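Local coordinates for protein oligogalacturonate lyase (Yersinia enterocolitica subsp. enterocolitica, PDB 3PE7) that cleaves oligogalacturonates by beta-elimination in the cytoplasm, probably with the help of the manganese ion held in its seven-bladed beta-propeller, at residues T24-P29 / L377-L382. Numbering follows the deposited sequence.
Sequences TRLTPP and LYLATL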
loop_
_atom_site.group_PDB
_atom_site.type_symbol
_atom_site.label_atom_id
_atom_site.label_comp_id
_atom_site.label_asym_id
_atom_site.label_seq_id
_atom_site.Cartn_x
_atom_site.Cartn_y
_atom_site.Cartn_z
ATOM N N THR A 24 -19.932 -1.262 7.390
ATOM C CA THR A 24 -20.049 -0.000 8.123
ATOM C C THR A 24 -19.207 1.049 7.416
ATOM O O THR A 24 -18.015 0.829 7.189
ATOM C CB THR A 24 -19.618 -0.163 9.599
ATOM O OG1 THR A 24 -20.488 -1.126 10.218
ATOM C CG2 THR A 24 -19.745 1.164 10.344
ATOM N N ARG A 25 -19.838 2.162 7.047
ATOM C CA ARG A 25 -19.125 3.327 6.513
ATOM C C ARG A 25 -18.682 4.208 7.676
ATOM O O ARG A 25 -19.494 4.563 8.543
ATOM C CB ARG A 25 -20.047 4.131 5.612
ATOM C CG ARG A 25 -19.346 5.268 4.875
ATOM C CD ARG A 25 -20.301 5.944 3.942
ATOM N NE ARG A 25 -21.343 6.664 4.687
ATOM C CZ ARG A 25 -22.517 7.010 4.174
ATOM N NH1 ARG A 25 -22.819 6.700 2.922
ATOM N NH2 ARG A 25 -23.399 7.672 4.932
ATOM N N LEU A 26 -17.402 4.567 7.672
ATOM C CA LEU A 26 -16.795 5.236 8.828
ATOM C C LEU A 26 -16.709 6.750 8.684
ATOM O O LEU A 26 -16.566 7.458 9.680
ATOM C CB LEU A 26 -15.389 4.686 9.069
ATOM C CG LEU A 26 -15.220 3.177 9.279
ATOM C CD1 LEU A 26 -13.742 2.856 9.416
ATOM C CD2 LEU A 26 -15.975 2.697 10.509
ATOM N N THR A 27 -16.766 7.239 7.448
ATOM C CA THR A 27 -16.532 8.661 7.164
ATOM C C THR A 27 -17.665 9.213 6.291
ATOM O O THR A 27 -18.325 8.440 5.560
ATOM C CB THR A 27 -15.159 8.879 6.449
ATOM O OG1 THR A 27 -15.145 8.147 5.222
ATOM C CG2 THR A 27 -14.000 8.405 7.328
ATOM N N PRO A 28 -17.914 10.534 6.376
ATOM C CA PRO A 28 -19.038 11.128 5.655
ATOM C C PRO A 28 -18.698 11.405 4.185
ATOM O O PRO A 28 -17.692 12.069 3.917
ATOM C CB PRO A 28 -19.289 12.440 6.419
ATOM C CG PRO A 28 -17.930 12.826 6.965
ATOM C CD PRO A 28 -17.221 11.516 7.250
ATOM N N PRO A 29 -19.535 10.919 3.247
ATOM C CA PRO A 29 -19.174 10.973 1.829
ATOM C C PRO A 29 -19.348 12.354 1.190
ATOM O O PRO A 29 -19.258 12.470 -0.034
ATOM C CB PRO A 29 -20.093 9.920 1.192
ATOM C CG PRO A 29 -21.283 9.866 2.094
ATOM C CD PRO A 29 -20.710 10.055 3.477
ATOM N N LEU A 377 -14.283 5.631 3.834
ATOM C CA LEU A 377 -13.764 4.384 4.391
ATOM C C LEU A 377 -14.897 3.453 4.812
ATOM O O LEU A 377 -15.908 3.883 5.375
ATOM C CB LEU A 377 -12.844 4.661 5.595
ATOM C CG LEU A 377 -11.408 5.083 5.217
ATOM C CD1 LEU A 377 -11.357 6.563 4.855
ATOM C CD2 LEU A 377 -10.442 4.755 6.335
ATOM N N TYR A 378 -14.705 2.168 4.530
ATOM C CA TYR A 378 -15.685 1.112 4.828
ATOM C C TYR A 378 -15.009 -0.080 5.474
ATOM O O TYR A 378 -13.862 -0.421 5.146
ATOM C CB TYR A 378 -16.357 0.605 3.541
ATOM C CG TYR A 378 -17.083 1.679 2.799
ATOM C CD1 TYR A 378 -16.384 2.572 1.970
ATOM C CD2 TYR A 378 -18.464 1.843 2.948
ATOM C CE1 TYR A 378 -17.047 3.601 1.296
ATOM C CE2 TYR A 378 -19.142 2.878 2.279
ATOM C CZ TYR A 378 -18.406 3.738 1.450
ATOM O OH TYR A 378 -19.048 4.743 0.791
ATOM N N LEU A 379 -15.739 -0.714 6.388
ATOM C CA LEU A 379 -15.369 -2.012 6.955
ATOM C C LEU A 379 -16.444 -3.041 6.593
ATOM O O LEU A 379 -17.608 -2.884 6.969
ATOM C CB LEU A 379 -15.218 -1.916 8.482
ATOM C CG LEU A 379 -13.975 -1.198 9.015
ATOM C CD1 LEU A 379 -14.110 -0.884 10.511
ATOM C CD2 LEU A 379 -12.723 -2.066 8.729
ATOM N N ALA A 380 -16.036 -4.088 5.874
ATOM C CA ALA A 380 -16.951 -5.207 5.560
ATOM C C ALA A 380 -16.651 -6.413 6.447
ATOM O O ALA A 380 -15.500 -6.812 6.576
ATOM C CB ALA A 380 -16.841 -5.576 4.085
ATOM N N THR A 381 -17.696 -6.992 7.050
ATOM C CA THR A 381 -17.547 -8.152 7.936
ATOM C C THR A 381 -17.503 -9.419 7.132
ATOM O O THR A 381 -18.373 -9.665 6.293
ATOM C CB THR A 381 -18.702 -8.206 8.976
ATOM O OG1 THR A 381 -18.654 -7.015 9.757
ATOM C CG2 THR A 381 -18.516 -9.413 9.928
ATOM N N LEU A 382 -16.458 -10.217 7.343
ATOM C CA LEU A 382 -16.332 -11.452 6.592
ATOM C C LEU A 382 -17.417 -12.446 7.037
ATOM O O LEU A 382 -17.640 -12.618 8.237
ATOM C CB LEU A 382 -14.943 -12.067 6.775
ATOM C CG LEU A 382 -13.703 -11.263 6.323
ATOM C CD1 LEU A 382 -12.501 -12.191 6.360
ATOM C CD2 LEU A 382 -13.852 -10.640 4.942
#
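Thr-24 and Leu-379 form an antiparallel hydrogen-bonded pair: Thr-24 N donates to Leu-379 O at 2.9 Å, and Leu-379 N returns a bond to Thr-24 O. Leu-26 N continues the ladder to Leu-377 O, 2.8 Å and nearly straight (175° at the hydrogen). Strand 22-25 ends at Arg-25; beyond it, at Thr-27, a side chain replaces the backbone acceptor: chi1 of 59° sets Thr-27 OG1 between its own N and carbonyl carbon, where it accepts Leu-377 N at 3.0 Å. Leu-26, Leu-377 and Leu-379 make the buried, well-packed part. Leu-26 CD1 meets Leu-379 CD1 at 3.9 Å, the two side chains crossing at a slant, and Thr-27 CG2 touches Leu-377 CD1 more loosely. The other side, with Arg-25 and Tyr-378, is partly exposed at the arginine. Here Arg-25 CG, anti to its N (chi1 -173°), passes 3.5 Å from Tyr-378 CE2, and the two side chains run alongside, pointing the same way. The guanidinium carries Pro-29 CD over one face and makes a salt bridge to Asp-12. N- and C-terminal strands thus close the propeller ring within one blade, the circular closure known from beta-propellers: strand 22-25 lies between 12-15 and 376-381, the Tyr-378 ring meets that of Phe-367 of strand 364-369, planes about 15° apart, and Leu-26 and Leu-377 pack on Leu-50 of strand 49-54 in another sheet.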